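Side-chain contacts in cGAS/DncV-like nucleotidyltransferase in E. coli homolog (Elizabethkingia meningoseptica ATCC 13253 = NBRC 12535, PDB 6E0O), which synthesizes cyclic dinucleotide second messengers from nucleoside triphosphates as the CD-NTase of a CBASS system that protects bacteria against phage: residues Pro171-Ser176 with Asn261-Leu266; Arg191-Leu196 with Phe217-Leu222; Gly207-Asn212 with Met282-Asn287; Gln230-Asn235 with Leu240-Val245. All coordinates share one frame; numbering follows the deposited sequence. Where two conformers were deposited one is given.

Contact 1: residues Pro171-Ser176 with Asn261-Leu266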
loop_
_atom_site.group_PDB
_atom_site.type_symbol
_atom_site.label_atom_id
_atom_site.label_comp_id
_atom_site.label_asym_id
_atom_site.label_seq_id
_atom_site.Cartn_x
_atom_site.Cartn_y
_atom_site.Cartn_z
ATOM N N PRO A 171 2.672 8.424 -3.409
ATOM C CA PRO A 171 3.155 7.668 -2.244
ATOM C C PRO A 171 3.705 8.535 -1.139
ATOM O O PRO A 171 3.639 8.130 0.025
ATOM C CB PRO A 171 4.234 6.746 -2.830
ATOM C CG PRO A 171 4.659 7.423 -4.135
ATOM C CD PRO A 171 3.376 8.040 -4.655
ATOM N N GLU A 172 4.291 9.688 -1.458
ATOM C CA GLU A 172 4.857 10.523 -0.405
ATOM C C GLU A 172 3.755 11.112 0.464
ATOM O O GLU A 172 3.845 11.095 1.694
ATOM C CB GLU A 172 5.725 11.624 -1.020
ATOM C CG GLU A 172 6.898 11.097 -1.823
ATOM C CD GLU A 172 7.829 10.233 -0.997
ATOM O OE1 GLU A 172 8.069 10.577 0.173
ATOM O OE2 GLU A 172 8.332 9.212 -1.511
ATOM N N GLN A 173 2.717 11.657 -0.164
ATOM C CA GLN A 173 1.608 12.230 0.583
ATOM C C GLN A 173 0.835 11.155 1.341
ATOM O O GLN A 173 0.370 11.387 2.464
ATOM C CB GLN A 173 0.703 12.983 -0.388
ATOM C CG GLN A 173 1.385 14.162 -1.104
ATOM C CD GLN A 173 2.061 13.836 -2.444
ATOM O OE1 GLN A 173 2.481 12.711 -2.703
ATOM N NE2 GLN A 173 2.169 14.845 -3.297
ATOM N N HIS A 174 0.675 9.980 0.736
ATOM C CA HIS A 174 0.099 8.838 1.432
ATOM C C HIS A 174 0.908 8.500 2.678
ATOM O O HIS A 174 0.355 8.338 3.777
ATOM C CB HIS A 174 0.095 7.654 0.468
ATOM C CG HIS A 174 -0.517 6.416 1.025
ATOM N ND1 HIS A 174 -1.785 6.004 0.688
ATOM C CD2 HIS A 174 -0.026 5.485 1.873
ATOM C CE1 HIS A 174 -2.060 4.879 1.328
ATOM N NE2 HIS A 174 -1.007 4.541 2.050
ATOM N N TYR A 175 2.225 8.386 2.518
ATOM C CA TYR A 175 3.095 8.070 3.642
ATOM C C TYR A 175 2.938 9.113 4.747
ATOM O O TYR A 175 2.709 8.780 5.920
ATOM C CB TYR A 175 4.570 7.982 3.192
ATOM C CG TYR A 175 5.455 7.968 4.406
ATOM C CD1 TYR A 175 5.620 6.806 5.144
ATOM C CD2 TYR A 175 6.062 9.133 4.868
ATOM C CE1 TYR A 175 6.370 6.790 6.298
ATOM C CE2 TYR A 175 6.815 9.127 6.031
ATOM C CZ TYR A 175 6.964 7.950 6.736
ATOM O OH TYR A 175 7.695 7.908 7.892
ATOM N N SER A 176 3.054 10.389 4.392
ATOM C CA SER A 176 3.086 11.433 5.412
ATOM C C SER A 176 1.750 11.552 6.137
ATOM O O SER A 176 1.719 11.689 7.368
ATOM C CB SER A 176 3.454 12.761 4.766
ATOM O OG SER A 176 4.754 12.675 4.224
ATOM N N ASN A 261 -3.802 10.257 0.781
ATOM C CA ASN A 261 -3.072 11.422 0.290
ATOM C C ASN A 261 -3.874 12.716 0.391
ATOM O O ASN A 261 -3.290 13.790 0.238
ATOM C CB ASN A 261 -2.587 11.191 -1.147
ATOM C CG ASN A 261 -3.714 10.916 -2.122
ATOM O OD1 ASN A 261 -4.734 11.593 -2.126
ATOM N ND2 ASN A 261 -3.525 9.911 -2.959
ATOM N N ARG A 262 -5.183 12.643 0.621
ATOM C CA ARG A 262 -6.064 13.802 0.770
ATOM C C ARG A 262 -6.124 14.675 -0.476
ATOM O O ARG A 262 -6.622 15.811 -0.415
ATOM C CB ARG A 262 -5.723 14.655 1.999
ATOM C CG ARG A 262 -6.193 14.045 3.295
ATOM C CD ARG A 262 -6.106 15.027 4.449
ATOM N NE ARG A 262 -7.104 14.725 5.470
ATOM C CZ ARG A 262 -7.000 15.069 6.750
ATOM N NH1 ARG A 262 -5.933 15.725 7.183
ATOM N NH2 ARG A 262 -7.965 14.744 7.599
ATOM N N LEU A 263 -5.633 14.175 -1.603
ATOM C CA LEU A 263 -5.633 14.926 -2.844
ATOM C C LEU A 263 -6.757 14.516 -3.773
ATOM O O LEU A 263 -7.149 15.311 -4.631
ATOM C CB LEU A 263 -4.306 14.714 -3.578
ATOM C CG LEU A 263 -3.083 15.303 -2.881
ATOM C CD1 LEU A 263 -1.821 14.710 -3.465
ATOM C CD2 LEU A 263 -3.087 16.814 -3.016
ATOM N N PHE A 264 -7.267 13.294 -3.628
ATOM C CA PHE A 264 -8.270 12.734 -4.517
ATOM C C PHE A 264 -9.243 11.908 -3.699
ATOM O O PHE A 264 -8.937 11.473 -2.586
ATOM C CB PHE A 264 -7.597 11.943 -5.632
ATOM C CG PHE A 264 -6.731 12.803 -6.491
ATOM C CD1 PHE A 264 -7.291 13.577 -7.489
ATOM C CD2 PHE A 264 -5.372 12.894 -6.262
ATOM C CE1 PHE A 264 -6.513 14.399 -8.268
ATOM C CE2 PHE A 264 -4.583 13.719 -7.040
ATOM C CZ PHE A 264 -5.156 14.474 -8.040
ATOM N N TRP A 265 -10.433 11.737 -4.258
ATOM C CA TRP A 265 -11.491 11.007 -3.590
ATOM C C TRP A 265 -11.254 9.508 -3.699
ATOM O O TRP A 265 -10.830 9.004 -4.742
ATOM C CB TRP A 265 -12.837 11.315 -4.244
ATOM C CG TRP A 265 -13.326 12.716 -4.123
ATOM C CD1 TRP A 265 -13.550 13.591 -5.148
ATOM C CD2 TRP A 265 -13.680 13.407 -2.919
ATOM N NE1 TRP A 265 -14.017 14.783 -4.656
ATOM C CE2 TRP A 265 -14.108 14.697 -3.292
ATOM C CE3 TRP A 265 -13.682 13.063 -1.565
ATOM C CZ2 TRP A 265 -14.522 15.647 -2.357
ATOM C CZ3 TRP A 265 -14.089 14.008 -0.639
ATOM C CH2 TRP A 265 -14.510 15.281 -1.041
ATOM N N LEU A 266 -11.588 8.787 -2.631
ATOM C CA LEU A 266 -11.473 7.333 -2.660
ATOM C C LEU A 266 -12.432 6.732 -3.673
ATOM O O LEU A 266 -12.064 5.816 -4.420
ATOM C CB LEU A 266 -11.746 6.771 -1.271
ATOM C CG LEU A 266 -11.581 5.262 -1.131
ATOM C CD1 LEU A 266 -10.195 4.800 -1.518
ATOM C CD2 LEU A 266 -11.914 4.830 0.302
HETATM O O HOH W 1 -3.427 7.740 -0.661
#
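Q173 and N261 meet through their CB atoms, 3.8 Å apart, where the first turn of helix 171-184 lies against the loop ahead of helix 275-289. Beyond its CB the Q173 side chain bends and crosses that of L263 at about a right angle, so that L263 CD1 touches Q173 CG and, at 4.0 Å, Q173 NE2. Q173 NE2 donates to the backbone O of E155. A water joins the two segments: it accepts from the backbone N of N261 and lies in the ring plane of H174, 2.7 Å from ND1. The loop is shaped by an Asx turn, in which N261 OD1 accepts from L263 N at 2.8 Å; chi1 of 59° turns the amide back over its own backbone to do so. H174 NE2 is hydrogen-bonded to E220, and the H174 side chain lies beside N52, a likely GTP-binding residue. A partner at each ring nitrogen restrains rotation of the imidazole, close to the nucleotide site.

Contact 2: residues Arg191-Leu196 with Phe217-Leu222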
loop_
_atom_site.group_PDB
_atom_site.type_symbol
_atom_site.label_atom_id
_atom_site.label_comp_id
_atom_site.label_asym_id
_atom_site.label_seq_id
_atom_site.Cartn_x
_atom_site.Cartn_y
_atom_site.Cartn_z
ATOM N N ARG A 191 -2.403 0.368 13.597
ATOM C CA ARG A 191 -2.694 -0.887 14.284
ATOM C C ARG A 191 -4.036 -1.454 13.846
ATOM O O ARG A 191 -4.163 -2.665 13.642
ATOM C CB ARG A 191 -2.603 -0.674 15.794
ATOM C CG ARG A 191 -1.164 -0.516 16.208
ATOM C CD ARG A 191 -0.976 -0.157 17.647
ATOM N NE ARG A 191 0.422 0.203 17.866
ATOM C CZ ARG A 191 0.919 0.583 19.029
ATOM N NH1 ARG A 191 0.127 0.635 20.088
ATOM N NH2 ARG A 191 2.193 0.920 19.121
ATOM N N MET A 192 -5.035 -0.586 13.656
ATOM C CA MET A 192 -6.331 -1.029 13.156
ATOM C C MET A 192 -6.250 -1.464 11.694
ATOM O O MET A 192 -6.873 -2.459 11.308
ATOM C CB MET A 192 -7.355 0.088 13.337
ATOM C CG MET A 192 -7.683 0.364 14.799
ATOM S SD MET A 192 -8.451 -1.048 15.633
ATOM C CE MET A 192 -7.467 -1.178 17.121
ATOM N N VAL A 193 -5.471 -0.751 10.871
ATOM C CA VAL A 193 -5.236 -1.203 9.501
ATOM C C VAL A 193 -4.658 -2.609 9.514
ATOM O O VAL A 193 -5.097 -3.493 8.767
ATOM C CB VAL A 193 -4.307 -0.228 8.760
ATOM C CG1 VAL A 193 -3.802 -0.846 7.451
ATOM C CG2 VAL A 193 -4.999 1.093 8.492
ATOM N N ARG A 194 -3.641 -2.834 10.351
ATOM C CA ARG A 194 -3.012 -4.148 10.397
ATOM C C ARG A 194 -4.003 -5.224 10.825
ATOM O O ARG A 194 -4.030 -6.314 10.245
ATOM C CB ARG A 194 -1.778 -4.116 11.291
ATOM C CG ARG A 194 -0.680 -3.242 10.719
ATOM C CD ARG A 194 0.575 -3.310 11.606
ATOM N NE ARG A 194 1.378 -2.102 11.489
ATOM C CZ ARG A 194 1.622 -1.244 12.477
ATOM N NH1 ARG A 194 1.147 -1.448 13.703
ATOM N NH2 ARG A 194 2.362 -0.176 12.240
ATOM N N ILE A 195 -4.823 -4.951 11.843
ATOM C CA ILE A 195 -5.817 -5.942 12.258
ATOM C C ILE A 195 -6.734 -6.293 11.095
ATOM O O ILE A 195 -7.028 -7.463 10.841
ATOM C CB ILE A 195 -6.624 -5.444 13.470
ATOM C CG1 ILE A 195 -5.766 -5.413 14.726
ATOM C CG2 ILE A 195 -7.852 -6.331 13.679
ATOM C CD1 ILE A 195 -6.388 -4.620 15.862
ATOM N N LEU A 196 -7.227 -5.278 10.390
ATOM C CA LEU A 196 -8.144 -5.532 9.288
ATOM C C LEU A 196 -7.460 -6.245 8.125
ATOM O O LEU A 196 -8.109 -7.028 7.430
ATOM C CB LEU A 196 -8.821 -4.233 8.851
ATOM C CG LEU A 196 -9.815 -3.689 9.887
ATOM C CD1 LEU A 196 -10.304 -2.311 9.453
ATOM C CD2 LEU A 196 -11.003 -4.599 10.098
ATOM N N PHE A 217 -4.362 -1.011 0.093
ATOM C CA PHE A 217 -4.564 0.417 -0.110
ATOM C C PHE A 217 -5.981 0.819 0.273
ATOM O O PHE A 217 -6.195 1.843 0.934
ATOM C CB PHE A 217 -4.285 0.763 -1.575
ATOM C CG PHE A 217 -4.522 2.204 -1.915
ATOM C CD1 PHE A 217 -3.563 3.160 -1.625
ATOM C CD2 PHE A 217 -5.698 2.605 -2.523
ATOM C CE1 PHE A 217 -3.775 4.481 -1.935
ATOM C CE2 PHE A 217 -5.913 3.936 -2.827
ATOM C CZ PHE A 217 -4.949 4.869 -2.533
ATOM N N PHE A 218 -6.965 0.040 -0.165
ATOM C CA PHE A 218 -8.359 0.356 0.118
ATOM C C PHE A 218 -8.614 0.342 1.617
ATOM O O PHE A 218 -9.239 1.262 2.157
ATOM C CB PHE A 218 -9.225 -0.655 -0.627
ATOM C CG PHE A 218 -10.680 -0.303 -0.727
ATOM C CD1 PHE A 218 -11.101 0.854 -1.347
ATOM C CD2 PHE A 218 -11.636 -1.186 -0.269
ATOM C CE1 PHE A 218 -12.441 1.140 -1.472
ATOM C CE2 PHE A 218 -12.972 -0.898 -0.392
ATOM C CZ PHE A 218 -13.370 0.257 -1.017
ATOM N N ILE A 219 -8.115 -0.684 2.313
ATOM C CA ILE A 219 -8.280 -0.749 3.765
ATOM C C ILE A 219 -7.656 0.480 4.422
ATOM O O ILE A 219 -8.258 1.117 5.296
ATOM C CB ILE A 219 -7.686 -2.060 4.316
ATOM C CG1 ILE A 219 -8.485 -3.260 3.804
ATOM C CG2 ILE A 219 -7.626 -2.029 5.846
ATOM C CD1 ILE A 219 -7.891 -4.609 4.176
ATOM N N GLU A 220 -6.431 0.826 4.010
ATOM C CA GLU A 220 -5.757 1.978 4.595
ATOM C C GLU A 220 -6.579 3.243 4.427
ATOM O O GLU A 220 -6.695 4.044 5.366
ATOM C CB GLU A 220 -4.380 2.158 3.965
ATOM C CG GLU A 220 -3.391 1.106 4.424
ATOM C CD GLU A 220 -2.033 1.236 3.793
ATOM O OE1 GLU A 220 -1.437 2.333 3.807
ATOM O OE2 GLU A 220 -1.562 0.210 3.280
ATOM N N CYS A 221 -7.168 3.436 3.243
ATOM C CA CYS A 221 -7.967 4.633 3.003
ATOM C C CYS A 221 -9.255 4.615 3.818
ATOM O O CYS A 221 -9.667 5.652 4.344
ATOM C CB CYS A 221 -8.287 4.766 1.514
ATOM S SG CYS A 221 -6.873 5.136 0.432
ATOM N N LEU A 222 -9.916 3.457 3.923
ATOM C CA LEU A 222 -11.153 3.392 4.696
ATOM C C LEU A 222 -10.904 3.783 6.144
ATOM O O LEU A 222 -11.623 4.615 6.706
ATOM C CB LEU A 222 -11.753 1.992 4.642
ATOM C CG LEU A 222 -12.279 1.531 3.283
ATOM C CD1 LEU A 222 -12.613 0.042 3.356
ATOM C CD2 LEU A 222 -13.477 2.343 2.855
#
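V193 and L196, one helical turn apart, face I219 and E220 in a helix-helix packing of the alpha-helical part of this cGAS/DncV-like nucleotidyltransferase. Helices 188-205 and 216-224 run roughly antiparallel, with segment axes 9.5 Å apart at 139°. V193 comes first along the helix and sits where the backbones are nearest, opposite E220. Its CG1 presses on the aliphatic part of the glutamate, with V193 CG1 to E220 CG, at 3.6 Å, the closest carbon contact between the segments, while CG2 lies over E220 CA. Past the valine, the E220 carboxylate leads on to H174 and toward S216 and N52, which probably bind GTP. The V193 O is also brushed by I219 CG2, at 4.1 Å. For I219, chi1 of -66° sets CG1 beside the backbone N and leaves CG2 anti to it, so that CG2 contacts both V193 and L196. I219 also touches F281, and L196 touches C285, of helix 275-289. On this next turn L196 CB meets I219 CG2 at 3.9 Å.

Contact 3: residues Gly207-Asn212 with Met282-Asn287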
loop_
_atom_site.group_PDB
_atom_site.type_symbol
_atom_site.label_atom_id
_atom_site.label_comp_id
_atom_site.label_asym_id
_atom_site.label_seq_id
_atom_site.Cartn_x
_atom_site.Cartn_y
_atom_site.Cartn_z
ATOM N N GLY A 207 -11.954 -18.715 2.082
ATOM C CA GLY A 207 -12.861 -18.670 0.955
ATOM C C GLY A 207 -14.101 -17.845 1.181
ATOM O O GLY A 207 -15.065 -17.973 0.430
ATOM N N GLU A 208 -14.103 -16.990 2.201
ATOM C CA GLU A 208 -15.289 -16.218 2.533
ATOM C C GLU A 208 -15.422 -14.973 1.669
ATOM O O GLU A 208 -16.540 -14.496 1.453
ATOM C CB GLU A 208 -15.233 -15.831 4.010
ATOM C CG GLU A 208 -16.495 -15.208 4.541
ATOM C CD GLU A 208 -17.651 -16.178 4.570
ATOM O OE1 GLU A 208 -17.407 -17.401 4.642
ATOM O OE2 GLU A 208 -18.807 -15.720 4.524
ATOM N N ILE A 209 -14.304 -14.420 1.196
ATOM C CA ILE A 209 -14.308 -13.288 0.278
ATOM C C ILE A 209 -13.274 -13.554 -0.807
ATOM O O ILE A 209 -12.341 -14.341 -0.630
ATOM C CB ILE A 209 -14.016 -11.937 0.975
ATOM C CG1 ILE A 209 -12.596 -11.914 1.540
ATOM C CG2 ILE A 209 -15.059 -11.664 2.057
ATOM C CD1 ILE A 209 -12.237 -10.628 2.252
ATOM N N ALA A 210 -13.455 -12.892 -1.946
ATOM C CA ALA A 210 -12.494 -12.987 -3.031
ATOM C C ALA A 210 -11.213 -12.266 -2.639
ATOM O O ALA A 210 -11.222 -11.331 -1.833
ATOM C CB ALA A 210 -13.061 -12.346 -4.295
ATOM N N ASP A 211 -10.102 -12.702 -3.227
ATOM C CA ASP A 211 -8.814 -12.124 -2.872
ATOM C C ASP A 211 -8.658 -10.690 -3.355
ATOM O O ASP A 211 -7.650 -10.063 -3.022
ATOM C CB ASP A 211 -7.648 -12.999 -3.346
ATOM C CG ASP A 211 -7.573 -13.126 -4.847
ATOM O OD1 ASP A 211 -8.389 -12.503 -5.556
ATOM O OD2 ASP A 211 -6.680 -13.859 -5.321
ATOM N N ASN A 212 -9.628 -10.156 -4.103
ATOM C CA ASN A 212 -9.578 -8.772 -4.566
ATOM C C ASN A 212 -10.804 -7.958 -4.158
ATOM O O ASN A 212 -11.022 -6.872 -4.713
ATOM C CB ASN A 212 -9.383 -8.699 -6.086
ATOM C CG ASN A 212 -10.520 -9.342 -6.860
ATOM O OD1 ASN A 212 -11.456 -9.899 -6.282
ATOM N ND2 ASN A 212 -10.444 -9.258 -8.183
ATOM N N MET A 282 -16.773 -4.782 5.579
ATOM C CA MET A 282 -17.005 -4.484 6.993
ATOM C C MET A 282 -17.946 -5.505 7.629
ATOM O O MET A 282 -17.742 -5.933 8.768
ATOM C CB MET A 282 -17.600 -3.079 7.143
ATOM C CG MET A 282 -16.632 -1.936 6.941
ATOM S SD MET A 282 -15.242 -1.967 8.088
ATOM C CE MET A 282 -14.001 -2.602 7.000
ATOM N N GLN A 283 -19.007 -5.883 6.918
ATOM C CA GLN A 283 -19.921 -6.888 7.440
ATOM C C GLN A 283 -19.197 -8.204 7.692
ATOM O O GLN A 283 -19.400 -8.849 8.728
ATOM C CB GLN A 283 -21.054 -7.089 6.445
ATOM C CG GLN A 283 -21.972 -8.219 6.772
ATOM C CD GLN A 283 -23.119 -8.289 5.795
ATOM O OE1 GLN A 283 -22.977 -8.799 4.686
ATOM N NE2 GLN A 283 -24.255 -7.758 6.194
ATOM N N LYS A 284 -18.373 -8.641 6.737
ATOM C CA LYS A 284 -17.652 -9.897 6.910
ATOM C C LYS A 284 -16.697 -9.819 8.092
ATOM O O LYS A 284 -16.558 -10.784 8.856
ATOM C CB LYS A 284 -16.888 -10.252 5.635
ATOM C CG LYS A 284 -17.764 -10.571 4.442
ATOM C CD LYS A 284 -18.535 -11.851 4.634
ATOM C CE LYS A 284 -19.142 -12.303 3.315
ATOM N NZ LYS A 284 -20.043 -13.465 3.496
ATOM N N CYS A 285 -16.036 -8.672 8.264
ATOM C CA CYS A 285 -15.154 -8.496 9.412
ATOM C C CYS A 285 -15.944 -8.560 10.709
ATOM O O CYS A 285 -15.542 -9.231 11.664
ATOM C CB CYS A 285 -14.410 -7.166 9.312
ATOM S SG CYS A 285 -13.164 -7.086 8.009
ATOM N N TRP A 286 -17.053 -7.821 10.774
ATOM C CA TRP A 286 -17.885 -7.824 11.973
ATOM C C TRP A 286 -18.310 -9.235 12.350
ATOM O O TRP A 286 -18.204 -9.639 13.514
ATOM C CB TRP A 286 -19.108 -6.954 11.711
ATOM C CG TRP A 286 -20.058 -6.844 12.848
ATOM C CD1 TRP A 286 -21.162 -7.605 13.069
ATOM C CD2 TRP A 286 -20.011 -5.881 13.902
ATOM N NE1 TRP A 286 -21.805 -7.181 14.207
ATOM C CE2 TRP A 286 -21.117 -6.122 14.735
ATOM C CE3 TRP A 286 -19.135 -4.840 14.223
ATOM C CZ2 TRP A 286 -21.372 -5.361 15.867
ATOM C CZ3 TRP A 286 -19.387 -4.088 15.348
ATOM C CH2 TRP A 286 -20.498 -4.349 16.155
ATOM N N ASN A 287 -18.787 -10.001 11.369
ATOM C CA ASN A 287 -19.253 -11.354 11.638
ATOM C C ASN A 287 -18.106 -12.261 12.072
ATOM O O ASN A 287 -18.260 -13.068 12.997
ATOM C CB ASN A 287 -19.926 -11.924 10.388
ATOM C CG ASN A 287 -21.225 -11.226 10.046
ATOM O OD1 ASN A 287 -21.781 -10.492 10.856
ATOM N ND2 ASN A 287 -21.730 -11.478 8.842
#
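E208 and K284 form a salt bridge at the surface, with K284 NZ donating to E208 OE2 at 2.8 Å. It ties the loop that follows helix 188-205 to helix 275-289, directly after G207, whose positive phi belongs to the Schellman motif ending the earlier helix. The ammonium reaches OE2 on the anti side of the carboxylate, 19° out of its plane, so the approach is nearly in plane but from the side turned away from OE1. Both chains bend at chi2 to meet: E208 folds at 67° and K284 at -68°, after which the lysine runs straight out to its nitrogen. The two side chains cross at about a right angle, and K284 CD lies 3.9 Å from E208 CG, so carbon contact accompanies the charge pair. K284 CE also passes close to E208 OE2, at 3.6 Å. Nearer the helix, I209 and K284 run alongside one another, pointing opposite ways. I209 also touches N200 and L203 of helix 188-205, and one of its branches lies beside the start of the lysine chain. That branch is CG2, and it touches K284 CG at 3.8 Å.

Contact 4: residues Gln230-Asn235 with Leu240-Val245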
loop_
_atom_site.group_PDB
_atom_site.type_symbol
_atom_site.label_atom_id
_atom_site.label_comp_id
_atom_site.label_asym_id
_atom_site.label_seq_id
_atom_site.Cartn_x
_atom_site.Cartn_y
_atom_site.Cartn_z
ATOM N N GLN A 230 -12.514 8.480 17.334
ATOM C CA GLN A 230 -13.007 7.114 17.467
ATOM C C GLN A 230 -11.932 6.156 17.961
ATOM O O GLN A 230 -12.241 5.001 18.267
ATOM C CB GLN A 230 -13.511 6.596 16.116
ATOM C CG GLN A 230 -14.637 7.391 15.517
ATOM C CD GLN A 230 -15.905 7.251 16.320
ATOM O OE1 GLN A 230 -16.327 6.140 16.653
ATOM N NE2 GLN A 230 -16.522 8.378 16.647
ATOM N N PHE A 231 -10.675 6.591 18.005
ATOM C CA PHE A 231 -9.564 5.740 18.414
ATOM C C PHE A 231 -9.330 5.951 19.906
ATOM O O PHE A 231 -8.994 7.055 20.341
ATOM C CB PHE A 231 -8.332 6.068 17.564
ATOM C CG PHE A 231 -8.527 5.781 16.089
ATOM C CD1 PHE A 231 -9.151 6.704 15.271
ATOM C CD2 PHE A 231 -8.101 4.589 15.532
ATOM C CE1 PHE A 231 -9.346 6.457 13.927
ATOM C CE2 PHE A 231 -8.291 4.330 14.178
ATOM C CZ PHE A 231 -8.915 5.267 13.377
ATOM N N ILE A 232 -9.544 4.897 20.684
ATOM C CA ILE A 232 -9.595 4.985 22.138
ATOM C C ILE A 232 -8.293 4.428 22.685
ATOM O O ILE A 232 -8.028 3.227 22.581
ATOM C CB ILE A 232 -10.781 4.200 22.705
ATOM C CG1 ILE A 232 -12.088 4.654 22.080
ATOM C CG2 ILE A 232 -10.813 4.322 24.236
ATOM C CD1 ILE A 232 -13.203 3.661 22.345
ATOM N N SER A 233 -7.500 5.291 23.304
ATOM C CA SER A 233 -6.215 4.875 23.835
ATOM C C SER A 233 -6.376 3.645 24.715
ATOM O O SER A 233 -7.202 3.620 25.631
ATOM C CB SER A 233 -5.624 6.020 24.656
ATOM O OG SER A 233 -4.387 5.645 25.221
ATOM N N GLY A 234 -5.582 2.620 24.424
ATOM C CA GLY A 234 -5.545 1.439 25.255
ATOM C C GLY A 234 -6.738 0.522 25.166
ATOM O O GLY A 234 -6.827 -0.420 25.961
ATOM N N ASN A 235 -7.663 0.750 24.236
ATOM C CA ASN A 235 -8.836 -0.117 24.111
ATOM C C ASN A 235 -8.947 -0.573 22.662
ATOM O O ASN A 235 -9.602 0.072 21.841
ATOM C CB ASN A 235 -10.117 0.553 24.590
ATOM C CG ASN A 235 -11.239 -0.442 24.772
ATOM O OD1 ASN A 235 -11.256 -1.490 24.123
ATOM N ND2 ASN A 235 -12.174 -0.132 25.667
ATOM N N LEU A 240 -11.643 -0.993 17.549
ATOM C CA LEU A 240 -11.938 -1.763 16.345
ATOM C C LEU A 240 -13.435 -1.794 16.085
ATOM O O LEU A 240 -13.875 -1.666 14.940
ATOM C CB LEU A 240 -11.367 -3.172 16.477
ATOM C CG LEU A 240 -11.546 -4.121 15.287
ATOM C CD1 LEU A 240 -10.906 -3.573 14.023
ATOM C CD2 LEU A 240 -10.970 -5.485 15.660
ATOM N N ARG A 241 -14.235 -1.929 17.145
ATOM C CA ARG A 241 -15.682 -1.816 17.000
ATOM C C ARG A 241 -16.059 -0.466 16.406
ATOM O O ARG A 241 -16.834 -0.388 15.443
ATOM C CB ARG A 241 -16.358 -1.998 18.358
ATOM C CG ARG A 241 -17.852 -2.132 18.258
ATOM C CD ARG A 241 -18.495 -2.110 19.634
ATOM N NE ARG A 241 -19.856 -2.637 19.590
ATOM C CZ ARG A 241 -20.929 -1.926 19.279
ATOM N NH1 ARG A 241 -20.813 -0.637 18.982
ATOM N NH2 ARG A 241 -22.119 -2.514 19.266
ATOM N N ASN A 242 -15.501 0.616 16.959
ATOM C CA ASN A 242 -15.811 1.949 16.451
ATOM C C ASN A 242 -15.444 2.082 14.976
ATOM O O ASN A 242 -16.199 2.666 14.192
ATOM C CB ASN A 242 -15.030 3.010 17.223
ATOM C CG ASN A 242 -15.534 3.236 18.618
ATOM O OD1 ASN A 242 -16.596 2.748 19.009
ATOM N ND2 ASN A 242 -14.777 4.007 19.384
ATOM N N VAL A 243 -14.271 1.568 14.589
ATOM C CA VAL A 243 -13.800 1.673 13.210
ATOM C C VAL A 243 -14.752 0.957 12.266
ATOM O O VAL A 243 -15.163 1.505 11.234
ATOM C CB VAL A 243 -12.371 1.108 13.106
ATOM C CG1 VAL A 243 -11.983 0.846 11.654
ATOM C CG2 VAL A 243 -11.372 2.071 13.732
ATOM N N ILE A 244 -15.098 -0.290 12.592
ATOM C CA ILE A 244 -15.956 -1.073 11.705
ATOM C C ILE A 244 -17.331 -0.422 11.591
ATOM O O ILE A 244 -17.874 -0.260 10.489
ATOM C CB ILE A 244 -16.038 -2.538 12.170
ATOM C CG1 ILE A 244 -14.661 -3.204 12.060
ATOM C CG2 ILE A 244 -17.090 -3.283 11.370
ATOM C CD1 ILE A 244 -14.559 -4.577 12.709
ATOM N N VAL A 245 -17.922 -0.044 12.732
ATOM C CA VAL A 245 -19.253 0.558 12.703
ATOM C C VAL A 245 -19.235 1.858 11.908
ATOM O O VAL A 245 -20.138 2.129 11.107
ATOM C CB VAL A 245 -19.774 0.786 14.134
ATOM C CG1 VAL A 245 -21.057 1.621 14.111
ATOM C CG2 VAL A 245 -20.015 -0.539 14.834
HETATM O O HOH W 2 -18.087 4.318 15.448
#
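N242 reaches from helix 236-252 into the loop that precedes it, and Q230 and I232 receive it. Its CB lies 3.4 Å from Q230 OE1 and also approaches Q230 CB. One atom further, CG remains beside the same oxygen, at 3.6 Å, with the two amide planes turned 61° apart. The tip ND2 donates to the backbone O of Q230 at 2.9 Å in an almost straight bond, 176° at the hydrogen, and the oxygen lies in the amide plane of N242. I232 CD1 touches ND2 at 3.4 Å, the two side chains crossing roughly at right angles. Q230 OE1 accepts a hydrogen bond from a water that also donates to N242 O, adding a link to the helix backbone. Next along the helix, V243 CG2 meets F231 CE2 obliquely at 3.8 Å. The loop closes with a type II turn from I232 to N235, the N-cap of helix 236-252. F231 reaches inward to L188 and M192 of helix 188-205, while L240 packs between helix 188-205 and helix 275-289.

Overall arrangement
Contacts 1 and 2 are buried near the nucleotide; contact 4 is partly buried and contact 3 lies at the surface. The chemistry follows: contact 2 is aliphatic packing between helices, contact 1 adds a bridging water and an Asx turn, contact 4 rests on a hydrogen bond from an asparagine amide to a backbone carbonyl, and contact 3 on a salt bridge. L266 packing on C221 and L222 joins contacts 1 and 2. Helix 188-205 is the common neighbour: it carries one side of contact 2, meets contact 4 through M192 and I195 on L240, and touches contact 3 where L196 meets C285. Contacts 3 and 4 share a further interface, W286 packing on R241, I244 and V245.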